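Local coordinates for protein immunoreactive 84kD antigen PG93 (Porphyromonas gingivalis, PDB 5M11) that serves as an essential cell-surface component of the type IX secretion system and binds zinc and calcium ions, at residues A[24-35]-A[64-72]; A[41-52]-A[303-311]. One frame throughout, in Å; residues are numbered along the deposited sequence.

Contact 1: A[24-35]-A[64-72]; sequences KAVETPKKVFAV and SVSSIAYSE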
ATOM      1  N   LYS A  24       6.177 -15.337   8.314  1.00 57.75           N
ATOM      2  CA  LYS A  24       6.073 -15.709   9.734  1.00 54.11           C
ATOM      3  C   LYS A  24       4.832 -16.564  10.002  1.00 61.03           C
ATOM      4  O   LYS A  24       3.852 -16.470   9.254  1.00 65.74           O
ATOM      5  CB  LYS A  24       6.041 -14.455  10.626  1.00 53.19           C
ATOM      6  CG  LYS A  24       7.412 -14.074  11.173  1.00 60.23           C
ATOM      7  CD  LYS A  24       7.862 -12.725  10.679  1.00 65.54           C
ATOM      8  CE  LYS A  24       9.279 -12.424  11.072  1.00 71.61           C
ATOM      9  NZ  LYS A  24       9.788 -11.258  10.301  1.00 85.21           N
ATOM     10  N   ALA A  25       4.882 -17.391  11.072  1.00 53.31           N
ATOM     11  CA  ALA A  25       3.839 -18.332  11.491  1.00 53.29           C
ATOM     12  C   ALA A  25       3.892 -18.555  12.994  1.00 55.94           C
ATOM     13  O   ALA A  25       4.983 -18.702  13.556  1.00 53.18           O
ATOM     14  CB  ALA A  25       4.020 -19.653  10.771  1.00 55.43           C
ATOM     15  N   VAL A  26       2.719 -18.550  13.654  1.00 53.48           N
ATOM     16  CA  VAL A  26       2.549 -18.721  15.106  1.00 51.17           C
ATOM     17  C   VAL A  26       1.381 -19.688  15.360  1.00 60.60           C
ATOM     18  O   VAL A  26       0.292 -19.480  14.799  1.00 62.97           O
ATOM     19  CB  VAL A  26       2.301 -17.345  15.818  1.00 51.78           C
ATOM     20  CG1 VAL A  26       1.822 -17.512  17.262  1.00 50.38           C
ATOM     21  CG2 VAL A  26       3.516 -16.438  15.765  1.00 48.44           C
ATOM     22  N   GLU A  27       1.582 -20.697  16.240  1.00 58.55           N
ATOM     23  CA  GLU A  27       0.509 -21.617  16.632  1.00 62.52           C
ATOM     24  C   GLU A  27      -0.257 -21.076  17.851  1.00 69.68           C
ATOM     25  O   GLU A  27       0.361 -20.689  18.839  1.00 67.23           O
ATOM     26  CB  GLU A  27       1.035 -23.033  16.938  1.00 64.22           C
ATOM     27  CG  GLU A  27      -0.091 -24.056  17.042  1.00 78.06           C
ATOM     28  CD  GLU A  27       0.214 -25.353  17.760  1.00 93.74           C
ATOM     29  OE1 GLU A  27       1.378 -25.810  17.688  1.00 82.93           O
ATOM     30  OE2 GLU A  27      -0.722 -25.940  18.350  1.00 84.12           O
ATOM     31  N   THR A  28      -1.605 -21.084  17.766  1.00 71.68           N
ATOM     32  CA  THR A  28      -2.602 -20.676  18.779  1.00 72.66           C
ATOM     33  C   THR A  28      -3.402 -21.946  19.119  1.00 79.25           C
ATOM     34  O   THR A  28      -3.526 -22.773  18.215  1.00 82.02           O
ATOM     35  CB  THR A  28      -3.449 -19.515  18.175  1.00 84.63           C
ATOM     36  OG1 THR A  28      -2.696 -18.303  18.267  1.00 83.65           O
ATOM     37  CG2 THR A  28      -4.858 -19.353  18.795  1.00 85.54           C
ATOM     38  N   PRO A  29      -3.961 -22.151  20.351  1.00 75.50           N
ATOM     39  CA  PRO A  29      -4.733 -23.389  20.624  1.00 78.38           C
ATOM     40  C   PRO A  29      -5.796 -23.723  19.577  1.00 84.86           C
ATOM     41  O   PRO A  29      -5.938 -24.895  19.261  1.00 86.60           O
ATOM     42  CB  PRO A  29      -5.381 -23.121  21.982  1.00 80.46           C
ATOM     43  CG  PRO A  29      -4.461 -22.163  22.644  1.00 80.97           C
ATOM     44  CD  PRO A  29      -3.908 -21.292  21.550  1.00 74.54           C
ATOM     45  N   LYS A  30      -6.474 -22.716  18.990  1.00 82.53           N
ATOM     46  CA  LYS A  30      -7.503 -22.968  17.974  1.00 87.64           C
ATOM     47  C   LYS A  30      -7.238 -22.239  16.611  1.00 92.17           C
ATOM     48  O   LYS A  30      -8.039 -22.392  15.685  1.00 96.58           O
ATOM     49  CB  LYS A  30      -8.912 -22.591  18.520  1.00 93.35           C
ATOM     50  CG  LYS A  30      -9.415 -23.439  19.705  1.00104.32           C
ATOM     51  CD  LYS A  30     -10.249 -24.646  19.266  1.00121.04           C
ATOM     52  CE  LYS A  30      -9.994 -25.876  20.114  1.00128.17           C
ATOM     53  NZ  LYS A  30     -11.054 -26.906  19.936  1.00135.47           N
ATOM     54  N   LYS A  31      -6.131 -21.480  16.476  1.00 84.11           N
ATOM     55  CA  LYS A  31      -5.833 -20.732  15.239  1.00 83.62           C
ATOM     56  C   LYS A  31      -4.350 -20.775  14.861  1.00 81.38           C
ATOM     57  O   LYS A  31      -3.521 -21.223  15.651  1.00 78.40           O
ATOM     58  CB  LYS A  31      -6.263 -19.257  15.391  1.00 86.85           C
ATOM     59  CG  LYS A  31      -7.769 -18.997  15.288  1.00107.83           C
ATOM     60  CD  LYS A  31      -8.173 -17.622  15.854  1.00110.72           C
ATOM     61  CE  LYS A  31      -8.735 -17.714  17.254  1.00113.39           C
ATOM     62  NZ  LYS A  31      -9.715 -16.629  17.529  1.00118.48           N
ATOM     63  N   VAL A  32      -4.019 -20.324  13.645  1.00 76.37           N
ATOM     64  CA  VAL A  32      -2.642 -20.251  13.164  1.00 73.13           C
ATOM     65  C   VAL A  32      -2.446 -18.838  12.653  1.00 74.96           C
ATOM     66  O   VAL A  32      -2.974 -18.481  11.595  1.00 78.37           O
ATOM     67  CB  VAL A  32      -2.247 -21.326  12.100  1.00 79.27           C
ATOM     68  CG1 VAL A  32      -0.769 -21.212  11.722  1.00 75.53           C
ATOM     69  CG2 VAL A  32      -2.559 -22.741  12.576  1.00 81.06           C
ATOM     70  N   PHE A  33      -1.740 -18.016  13.419  1.00 65.81           N
ATOM     71  CA  PHE A  33      -1.505 -16.643  12.988  1.00 63.95           C
ATOM     72  C   PHE A  33      -0.292 -16.616  12.082  1.00 69.49           C
ATOM     73  O   PHE A  33       0.671 -17.348  12.326  1.00 67.49           O
ATOM     74  CB  PHE A  33      -1.348 -15.689  14.184  1.00 61.05           C
ATOM     75  CG  PHE A  33      -2.677 -15.277  14.776  1.00 62.48           C
ATOM     76  CD1 PHE A  33      -3.436 -14.267  14.189  1.00 65.71           C
ATOM     77  CD2 PHE A  33      -3.170 -15.895  15.917  1.00 63.15           C
ATOM     78  CE1 PHE A  33      -4.657 -13.879  14.739  1.00 67.53           C
ATOM     79  CE2 PHE A  33      -4.399 -15.511  16.462  1.00 67.55           C
ATOM     80  CZ  PHE A  33      -5.132 -14.502  15.870  1.00 66.88           C
ATOM     81  N   ALA A  34      -0.361 -15.834  11.001  1.00 68.49           N
ATOM     82  CA  ALA A  34       0.735 -15.754  10.038  1.00 68.77           C
ATOM     83  C   ALA A  34       0.818 -14.383   9.434  1.00 74.54           C
ATOM     84  O   ALA A  34      -0.178 -13.668   9.391  1.00 76.62           O
ATOM     85  CB  ALA A  34       0.568 -16.797   8.948  1.00 72.93           C
ATOM     86  N   VAL A  35       2.015 -14.008   8.984  1.00 70.18           N
ATOM     87  CA  VAL A  35       2.277 -12.691   8.402  1.00 70.56           C
ATOM     88  C   VAL A  35       2.840 -12.882   6.998  1.00 77.50           C
ATOM     89  O   VAL A  35       3.800 -13.638   6.811  1.00 76.08           O
ATOM     90  CB  VAL A  35       3.225 -11.834   9.293  1.00 70.07           C
ATOM     91  CG1 VAL A  35       3.561 -10.491   8.639  1.00 70.53           C
ATOM     92  CG2 VAL A  35       2.650 -11.640  10.692  1.00 67.40           C
ATOM     93  N   SER A  64       2.456  -2.077   9.057  1.00 68.76           N
ATOM     94  CA  SER A  64       3.272  -3.234   8.621  1.00 67.34           C
ATOM     95  C   SER A  64       3.781  -4.093   9.761  1.00 68.59           C
ATOM     96  O   SER A  64       4.625  -3.658  10.550  1.00 67.35           O
ATOM     97  CB  SER A  64       4.451  -2.804   7.751  1.00 69.90           C
ATOM     98  OG  SER A  64       4.060  -1.908   6.730  1.00 78.16           O
ATOM     99  N   VAL A  65       3.295  -5.337   9.822  1.00 63.63           N
ATOM    100  CA  VAL A  65       3.676  -6.272  10.878  1.00 59.74           C
ATOM    101  C   VAL A  65       5.090  -6.819  10.563  1.00 64.70           C
ATOM    102  O   VAL A  65       5.341  -7.281   9.453  1.00 67.34           O
ATOM    103  CB  VAL A  65       2.612  -7.379  11.069  1.00 62.88           C
ATOM    104  CG1 VAL A  65       3.007  -8.334  12.180  1.00 59.79           C
ATOM    105  CG2 VAL A  65       1.244  -6.773  11.358  1.00 63.59           C
ATOM    106  N   SER A  66       6.012  -6.692  11.540  1.00 58.21           N
ATOM    107  CA  SER A  66       7.419  -7.080  11.488  1.00 55.94           C
ATOM    108  C   SER A  66       7.678  -8.418  12.202  1.00 58.21           C
ATOM    109  O   SER A  66       8.738  -9.005  12.004  1.00 59.66           O
ATOM    110  CB  SER A  66       8.271  -5.976  12.116  1.00 58.12           C
ATOM    111  OG  SER A  66       9.662  -6.250  12.169  1.00 66.49           O
ATOM    112  N   SER A  67       6.742  -8.891  13.039  1.00 52.74           N
ATOM    113  CA  SER A  67       6.837 -10.150  13.806  1.00 50.90           C
ATOM    114  C   SER A  67       5.643 -10.316  14.761  1.00 54.37           C
ATOM    115  O   SER A  67       5.001  -9.333  15.136  1.00 53.41           O
ATOM    116  CB  SER A  67       8.129 -10.195  14.618  1.00 52.36           C
ATOM    117  OG  SER A  67       8.208 -11.391  15.366  1.00 60.79           O
ATOM    118  N   ILE A  68       5.397 -11.560  15.201  1.00 50.89           N
ATOM    119  CA  ILE A  68       4.324 -11.903  16.139  1.00 50.51           C
ATOM    120  C   ILE A  68       4.736 -13.039  17.083  1.00 52.76           C
ATOM    121  O   ILE A  68       5.648 -13.809  16.771  1.00 52.14           O
ATOM    122  CB  ILE A  68       3.017 -12.284  15.390  1.00 56.49           C
ATOM    123  CG1 ILE A  68       3.288 -13.215  14.176  1.00 58.46           C
ATOM    124  CG2 ILE A  68       2.211 -11.039  15.012  1.00 58.31           C
ATOM    125  CD1 ILE A  68       2.012 -13.938  13.591  1.00 74.89           C
ATOM    126  N   ALA A  69       4.043 -13.158  18.225  1.00 48.74           N
ATOM    127  CA  ALA A  69       4.229 -14.266  19.174  1.00 48.09           C
ATOM    128  C   ALA A  69       3.013 -14.377  20.107  1.00 52.68           C
ATOM    129  O   ALA A  69       2.325 -13.377  20.331  1.00 54.29           O
ATOM    130  CB  ALA A  69       5.517 -14.119  19.960  1.00 46.35           C
ATOM    131  N   TYR A  70       2.724 -15.595  20.614  1.00 47.03           N
ATOM    132  CA  TYR A  70       1.556 -15.876  21.444  1.00 47.09           C
ATOM    133  C   TYR A  70       1.929 -16.184  22.888  1.00 51.25           C
ATOM    134  O   TYR A  70       2.884 -16.905  23.154  1.00 49.89           O
ATOM    135  CB  TYR A  70       0.775 -17.056  20.829  1.00 49.97           C
ATOM    136  CG  TYR A  70      -0.437 -17.545  21.599  1.00 54.17           C
ATOM    137  CD1 TYR A  70      -1.644 -16.841  21.565  1.00 58.14           C
ATOM    138  CD2 TYR A  70      -0.413 -18.761  22.275  1.00 55.58           C
ATOM    139  CE1 TYR A  70      -2.769 -17.299  22.256  1.00 61.03           C
ATOM    140  CE2 TYR A  70      -1.524 -19.225  22.974  1.00 59.56           C
ATOM    141  CZ  TYR A  70      -2.703 -18.488  22.968  1.00 70.86           C
ATOM    142  OH  TYR A  70      -3.810 -18.979  23.636  1.00 73.24           O
ATOM    143  N   SER A  71       1.163 -15.644  23.817  1.00 50.55           N
ATOM    144  CA  SER A  71       1.324 -15.936  25.224  1.00 51.67           C
ATOM    145  C   SER A  71       0.270 -16.977  25.608  1.00 63.59           C
ATOM    146  O   SER A  71      -0.905 -16.637  25.824  1.00 64.56           O
ATOM    147  CB  SER A  71       1.205 -14.679  26.076  1.00 53.96           C
ATOM    148  OG  SER A  71       1.225 -15.056  27.443  1.00 63.94           O
ATOM    149  N   GLU A  72       0.701 -18.264  25.645  1.00 63.26           N
ATOM    150  CA  GLU A  72      -0.101 -19.442  26.009  1.00 66.16           C
ATOM    151  C   GLU A  72      -0.818 -19.175  27.346  1.00 71.58           C
ATOM    152  O   GLU A  72      -2.010 -19.467  27.480  1.00 75.89           O
ATOM    153  CB  GLU A  72       0.816 -20.681  26.076  1.00 67.16           C
ATOM    154  CG  GLU A  72       0.165 -21.994  26.491  1.00 84.14           C
ATOM    155  CD  GLU A  72       1.096 -23.198  26.499  1.00117.25           C
ATOM    156  OE1 GLU A  72       1.982 -23.278  25.613  1.00114.86           O
ATOM    157  OE2 GLU A  72       0.919 -24.082  27.372  1.00113.31           O
TER
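The Y70 ring carries T28 OG1 over one face, 3.8 Å from Y70 CD1, while P29 meets its phenol end obliquely, with P29 CD 3.4 Å from Y70 CZ. T28 OG1 also lies in the plane of the F33 ring, at its edge, so the T28 hydroxyl lies against the face of one aromatic ring and the edge of another. Y70 extends beside the 28-31 turn because its CG stands opposite the backbone N (chi1 177°), and its CB remains behind to rest 3.7 Å from V26 CG1. The other branch of V26 turns to I68, CG2 lying 3.6 Å from I68 CG1. At the tip of that isoleucine, CD1 sits 3.8 Å from F33 CB and equally close to V35 CG2, which in turn packs 3.6 Å from V65 CG1. I68 thus reaches both strands of the 24-35 hairpin. Beyond this apolar row, K24 bends at chi2 and gives NZ to S66 O (3.0 Å), approaching from above the carbonyl plane, at a classic beta bulge formed by S66 and S67 opposite Y80. The contact packs faces of two successive blades of a beta-propeller: strands 22-27 and 32-36 cover strand 65-71, L40 of strand 39-42 adds to the layer around I68, and S67 and A69 face strand 112-118 of the next blade.

Contact 2: A[41-52]-A[303-311]; sequences YSVGKEAPHEAK and AMPVAFDGP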
ATOM      1  N   TYR A  41      -2.692 -12.272   9.512  1.00 76.02           N
ATOM      2  CA  TYR A  41      -3.894 -13.054   9.223  1.00 79.50           C
ATOM      3  C   TYR A  41      -3.960 -14.325  10.071  1.00 82.97           C
ATOM      4  O   TYR A  41      -2.941 -14.826  10.538  1.00 79.90           O
ATOM      5  CB  TYR A  41      -4.037 -13.370   7.718  1.00 84.45           C
ATOM      6  CG  TYR A  41      -3.003 -14.308   7.126  1.00 84.79           C
ATOM      7  CD1 TYR A  41      -3.199 -15.688   7.137  1.00 87.92           C
ATOM      8  CD2 TYR A  41      -1.891 -13.813   6.446  1.00 83.82           C
ATOM      9  CE1 TYR A  41      -2.277 -16.555   6.556  1.00 87.48           C
ATOM     10  CE2 TYR A  41      -0.966 -14.670   5.852  1.00 84.45           C
ATOM     11  CZ  TYR A  41      -1.174 -16.041   5.897  1.00 92.18           C
ATOM     12  OH  TYR A  41      -0.295 -16.908   5.301  1.00 92.57           O
ATOM     13  N   SER A  42      -5.179 -14.813  10.277  1.00 83.37           N
ATOM     14  CA  SER A  42      -5.549 -15.997  11.036  1.00 85.25           C
ATOM     15  C   SER A  42      -5.900 -17.143  10.070  1.00 97.18           C
ATOM     16  O   SER A  42      -6.212 -16.865   8.910  1.00100.43           O
ATOM     17  CB  SER A  42      -6.752 -15.660  11.917  1.00 91.24           C
ATOM     18  OG  SER A  42      -7.192 -16.760  12.698  1.00104.31           O
ATOM     19  N   VAL A  43      -5.828 -18.423  10.542  1.00 95.69           N
ATOM     20  CA  VAL A  43      -6.190 -19.666   9.821  1.00100.33           C
ATOM     21  C   VAL A  43      -6.670 -20.696  10.858  1.00107.11           C
ATOM     22  O   VAL A  43      -5.960 -20.958  11.829  1.00103.01           O
ATOM     23  CB  VAL A  43      -5.079 -20.291   8.909  1.00103.86           C
ATOM     24  CG1 VAL A  43      -5.630 -21.465   8.100  1.00108.11           C
ATOM     25  CG2 VAL A  43      -4.429 -19.272   7.974  1.00103.38           C
ATOM     26  N   GLY A  44      -7.836 -21.292  10.628  1.00110.65           N
ATOM     27  CA  GLY A  44      -8.378 -22.306  11.530  1.00112.96           C
ATOM     28  C   GLY A  44      -7.623 -23.618  11.458  1.00118.14           C
ATOM     29  O   GLY A  44      -7.114 -23.973  10.391  1.00118.16           O
ATOM     30  N   LYS A  45      -7.536 -24.345  12.593  1.00115.26           N
ATOM     31  CA  LYS A  45      -6.820 -25.630  12.666  1.00115.50           C
ATOM     32  C   LYS A  45      -7.759 -26.835  12.346  1.00129.95           C
ATOM     33  O   LYS A  45      -8.067 -27.048  11.168  1.00133.56           O
ATOM     34  CB  LYS A  45      -6.135 -25.795  14.031  1.00112.00           C
ATOM     35  CG  LYS A  45      -4.864 -24.970  14.165  1.00104.73           C
ATOM     36  CD  LYS A  45      -4.456 -24.751  15.612  1.00102.71           C
ATOM     37  CE  LYS A  45      -3.580 -25.846  16.162  1.00109.27           C
ATOM     38  NZ  LYS A  45      -3.798 -26.019  17.620  1.00118.48           N
ATOM     39  N   GLU A  46      -8.203 -27.604  13.383  1.00130.05           N
ATOM     40  CA  GLU A  46      -9.086 -28.788  13.301  1.00136.54           C
ATOM     41  C   GLU A  46     -10.291 -28.572  12.339  1.00147.74           C
ATOM     42  O   GLU A  46     -10.587 -29.439  11.502  1.00151.17           O
ATOM     43  CB  GLU A  46      -9.598 -29.161  14.715  1.00138.44           C
ATOM     44  CG  GLU A  46     -10.268 -30.527  14.832  1.00150.74           C
ATOM     45  CD  GLU A  46      -9.358 -31.682  15.200  1.00154.88           C
ATOM     46  OE1 GLU A  46      -8.688 -31.587  16.255  1.00134.05           O
ATOM     47  OE2 GLU A  46      -9.346 -32.696  14.463  1.00133.86           O
ATOM     48  N   ALA A  47     -10.961 -27.411  12.469  1.00145.28           N
ATOM     49  CA  ALA A  47     -12.106 -27.033  11.649  1.00150.59           C
ATOM     50  C   ALA A  47     -11.651 -26.561  10.244  1.00153.44           C
ATOM     51  O   ALA A  47     -10.548 -26.006  10.122  1.00147.74           O
ATOM     52  CB  ALA A  47     -12.902 -25.940  12.347  1.00151.46           C
ATOM     53  N   PRO A  48     -12.482 -26.772   9.178  1.00151.60           N
ATOM     54  CA  PRO A  48     -12.079 -26.324   7.830  1.00150.74           C
ATOM     55  C   PRO A  48     -12.069 -24.794   7.702  1.00153.44           C
ATOM     56  O   PRO A  48     -13.091 -24.169   7.361  1.00153.17           O
ATOM     57  CB  PRO A  48     -13.119 -26.968   6.915  1.00151.62           C
ATOM     58  CG  PRO A  48     -14.311 -27.141   7.770  1.00155.52           C
ATOM     59  CD  PRO A  48     -13.810 -27.419   9.153  1.00152.04           C
ATOM     60  N   HIS A  49     -10.884 -24.198   8.002  1.00144.26           N
ATOM     61  CA  HIS A  49     -10.572 -22.768   7.959  1.00139.42           C
ATOM     62  C   HIS A  49     -11.371 -21.959   8.991  1.00141.39           C
ATOM     63  O   HIS A  49     -11.238 -22.210  10.189  1.00137.10           O
ATOM     64  CB  HIS A  49     -10.754 -22.172   6.546  1.00143.14           C
ATOM     65  CG  HIS A  49      -9.479 -21.965   5.795  1.00143.59           C
ATOM     66  ND1 HIS A  49      -8.786 -23.030   5.249  1.00145.97           N
ATOM     67  CD2 HIS A  49      -8.837 -20.815   5.482  1.00142.06           C
ATOM     68  CE1 HIS A  49      -7.740 -22.499   4.645  1.00142.57           C
ATOM     69  NE2 HIS A  49      -7.725 -21.170   4.756  1.00140.59           N
ATOM     70  N   GLU A  50     -12.210 -21.006   8.504  1.00141.18           N
ATOM     71  CA  GLU A  50     -12.979 -19.968   9.211  1.00140.50           C
ATOM     72  C   GLU A  50     -11.946 -18.920   9.660  1.00138.70           C
ATOM     73  O   GLU A  50     -12.026 -18.352  10.753  1.00136.70           O
ATOM     74  CB  GLU A  50     -13.864 -20.511  10.359  1.00143.36           C
ATOM     75  CG  GLU A  50     -15.137 -19.708  10.581  1.00154.36           C
ATOM     76  CD  GLU A  50     -15.077 -18.661  11.678  1.00166.33           C
ATOM     77  OE1 GLU A  50     -15.309 -19.022  12.854  1.00161.50           O
ATOM     78  OE2 GLU A  50     -14.820 -17.476  11.362  1.00158.88           O
ATOM     79  N   ALA A  51     -10.950 -18.689   8.772  1.00132.29           N
ATOM     80  CA  ALA A  51      -9.802 -17.785   8.900  1.00125.83           C
ATOM     81  C   ALA A  51     -10.218 -16.287   8.904  1.00126.54           C
ATOM     82  O   ALA A  51     -11.402 -15.965   8.678  1.00130.64           O
ATOM     83  CB  ALA A  51      -8.843 -18.059   7.756  1.00126.45           C
ATOM     84  N   LYS A  52      -9.248 -15.370   9.159  1.00114.26           N
ATOM     85  CA  LYS A  52      -9.547 -13.933   9.222  1.00111.39           C
ATOM     86  C   LYS A  52      -8.324 -13.088   8.863  1.00108.17           C
ATOM     87  O   LYS A  52      -7.227 -13.388   9.319  1.00104.48           O
ATOM     88  CB  LYS A  52     -10.031 -13.591  10.655  1.00111.14           C
ATOM     89  CG  LYS A  52     -10.535 -12.165  10.901  1.00116.12           C
ATOM     90  CD  LYS A  52     -10.833 -11.932  12.391  1.00111.40           C
ATOM     91  CE  LYS A  52     -11.348 -10.549  12.689  1.00108.90           C
ATOM     92  NZ  LYS A  52     -10.322  -9.507  12.442  1.00111.53           N
ATOM     93  N   ALA A 303       0.736 -29.148   3.113  1.00108.54           N
ATOM     94  CA  ALA A 303       0.375 -27.761   2.797  1.00108.35           C
ATOM     95  C   ALA A 303      -0.889 -27.247   3.526  1.00113.77           C
ATOM     96  O   ALA A 303      -1.834 -28.002   3.768  1.00115.02           O
ATOM     97  CB  ALA A 303       0.186 -27.611   1.299  1.00113.60           C
ATOM     98  N   MET A 304      -0.865 -25.951   3.885  1.00109.99           N
ATOM     99  CA  MET A 304      -1.963 -25.228   4.528  1.00111.72           C
ATOM    100  C   MET A 304      -2.675 -24.405   3.463  1.00119.96           C
ATOM    101  O   MET A 304      -1.993 -23.810   2.622  1.00119.17           O
ATOM    102  CB  MET A 304      -1.454 -24.317   5.658  1.00109.35           C
ATOM    103  CG  MET A 304      -1.205 -25.015   6.964  1.00111.24           C
ATOM    104  SD  MET A 304      -2.699 -25.061   7.974  1.00118.51           S
ATOM    105  CE  MET A 304      -2.967 -26.866   8.052  1.00118.63           C
ATOM    106  N   PRO A 305      -4.027 -24.335   3.463  1.00120.36           N
ATOM    107  CA  PRO A 305      -4.713 -23.611   2.381  1.00124.45           C
ATOM    108  C   PRO A 305      -4.929 -22.114   2.648  1.00126.84           C
ATOM    109  O   PRO A 305      -5.133 -21.686   3.788  1.00123.46           O
ATOM    110  CB  PRO A 305      -6.045 -24.352   2.257  1.00131.81           C
ATOM    111  CG  PRO A 305      -6.081 -25.362   3.421  1.00134.33           C
ATOM    112  CD  PRO A 305      -4.998 -24.993   4.357  1.00123.06           C
ATOM    113  N   VAL A 306      -4.854 -21.310   1.577  1.00125.07           N
ATOM    114  CA  VAL A 306      -5.059 -19.865   1.642  1.00122.91           C
ATOM    115  C   VAL A 306      -6.191 -19.560   0.656  1.00133.61           C
ATOM    116  O   VAL A 306      -5.974 -19.488  -0.556  1.00136.36           O
ATOM    117  CB  VAL A 306      -3.745 -19.058   1.397  1.00122.17           C
ATOM    118  CG1 VAL A 306      -4.019 -17.581   1.121  1.00122.29           C
ATOM    119  CG2 VAL A 306      -2.773 -19.206   2.570  1.00115.40           C
ATOM    120  N   ALA A 307      -7.422 -19.482   1.184  1.00132.61           N
ATOM    121  CA  ALA A 307      -8.625 -19.208   0.402  1.00139.04           C
ATOM    122  C   ALA A 307      -8.714 -17.717   0.051  1.00143.52           C
ATOM    123  O   ALA A 307      -9.438 -17.345  -0.883  1.00143.30           O
ATOM    124  CB  ALA A 307      -9.856 -19.648   1.175  1.00141.76           C
ATOM    125  N   PHE A 308      -7.948 -16.869   0.783  1.00134.35           N
ATOM    126  CA  PHE A 308      -7.901 -15.420   0.585  1.00132.96           C
ATOM    127  C   PHE A 308      -7.386 -15.049  -0.787  1.00140.29           C
ATOM    128  O   PHE A 308      -6.282 -15.455  -1.170  1.00138.67           O
ATOM    129  CB  PHE A 308      -7.015 -14.723   1.624  1.00127.27           C
ATOM    130  CG  PHE A 308      -7.251 -15.072   3.069  1.00124.18           C
ATOM    131  CD1 PHE A 308      -8.207 -14.395   3.817  1.00127.04           C
ATOM    132  CD2 PHE A 308      -6.462 -16.024   3.710  1.00121.11           C
ATOM    133  CE1 PHE A 308      -8.391 -14.684   5.172  1.00124.48           C
ATOM    134  CE2 PHE A 308      -6.651 -16.317   5.060  1.00120.65           C
ATOM    135  CZ  PHE A 308      -7.602 -15.635   5.784  1.00119.44           C
ATOM    136  N   ASP A 309      -8.173 -14.250  -1.510  1.00 87.67           N
ATOM    137  CA  ASP A 309      -7.783 -13.724  -2.815  1.00 85.33           C
ATOM    138  C   ASP A 309      -7.684 -12.207  -2.736  1.00 84.03           C
ATOM    139  O   ASP A 309      -8.633 -11.553  -2.314  1.00 83.09           O
ATOM    140  CB  ASP A 309      -8.735 -14.160  -3.936  1.00 87.17           C
ATOM    141  CG  ASP A 309      -8.366 -13.584  -5.292  1.00 92.57           C
ATOM    142  OD1 ASP A 309      -7.355 -14.043  -5.885  1.00 90.57           O
ATOM    143  OD2 ASP A 309      -9.060 -12.653  -5.741  1.00 98.15           O
ATOM    144  N   GLY A 310      -6.513 -11.690  -3.110  1.00 77.95           N
ATOM    145  CA  GLY A 310      -6.166 -10.271  -3.109  1.00 74.87           C
ATOM    146  C   GLY A 310      -5.227  -9.907  -4.245  1.00 73.80           C
ATOM    147  O   GLY A 310      -5.013 -10.728  -5.145  1.00 73.57           O
ATOM    148  N   PRO A 311      -4.647  -8.686  -4.266  1.00 66.55           N
ATOM    149  CA  PRO A 311      -3.704  -8.348  -5.350  1.00 65.19           C
ATOM    150  C   PRO A 311      -2.423  -9.191  -5.289  1.00 70.47           C
ATOM    151  O   PRO A 311      -2.124  -9.762  -4.244  1.00 72.70           O
ATOM    152  CB  PRO A 311      -3.412  -6.858  -5.123  1.00 65.22           C
ATOM    153  CG  PRO A 311      -3.731  -6.600  -3.740  1.00 70.39           C
ATOM    154  CD  PRO A 311      -4.778  -7.578  -3.302  1.00 67.06           C
TER
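The far end of the F308 ring, CZ and CE2, packs against A51 and Y41, and this is the close-packed end of the contact. F308 CZ lies 3.4 Å from A51 CB, and F308 CE2 comes 4.1 Å from Y41 CD1. The two aromatic rings meet obliquely, their centroids 5.7 Å apart and their planes inclined at 59°, a pairing that is neither a stack nor a T-shape. Backbone atoms line the rim of the phenylalanine: S42 O is 3.6 Å from F308 CZ, near the ring plane, and K52 N also borders the edge. These two polar groups already belong to the S42-K52 strand pairing, in which the K52 N to S42 O bond is weak. With CG beside its backbone N (chi1 -49°), F308 turns its ring toward A51 and S42. The Y41 side chain is buried, and its hydroxyl bonds to T22 OG1 while V306 CG2 lies nearby.

The other end is looser and nearer solvent. H49, only partly buried, runs alongside exposed P305 in the opposite direction, with H49 CE1 3.5 Å from P305 CB. V43 CG1 lies over one face of the imidazole, offset toward its rim, and A307 contributes a marginal methyl contact at the surface.

Segment 303-311 belongs to the connection from strand 302-303, in the last blade of the first propeller, to strand 318-322, in the second propeller. It lies across the outer strands of the first blade, against strand 39-42 and the turn leading to strand 52-54. L290 of strand 290-294 touches Y41, V43 and M304, adding the neighbouring blade to the packing, and I19 lies against both Y41 and F308.

How the contacts relate
Contacts 1 and 2 have centres 13 Å apart and share one four-stranded antiparallel sheet, 22-27/32-36/39-42/52-54, the first blade of the first propeller. Along the chain their segments alternate: 24-35, 41-52, 64-72, then 303-311 after some 230 more residues. Neighbouring strands 32-36 and 39-42 join them directly, through probable backbone bonds from V32 N to V43 O and from A34 N to Y41 O. Contact 1 binds this blade to its successor in sequence, whereas contact 2 sets it against the connection leaving the last blade of the first propeller. Together they place the first blade between its successor in the ring and the chain that passes to the second propeller.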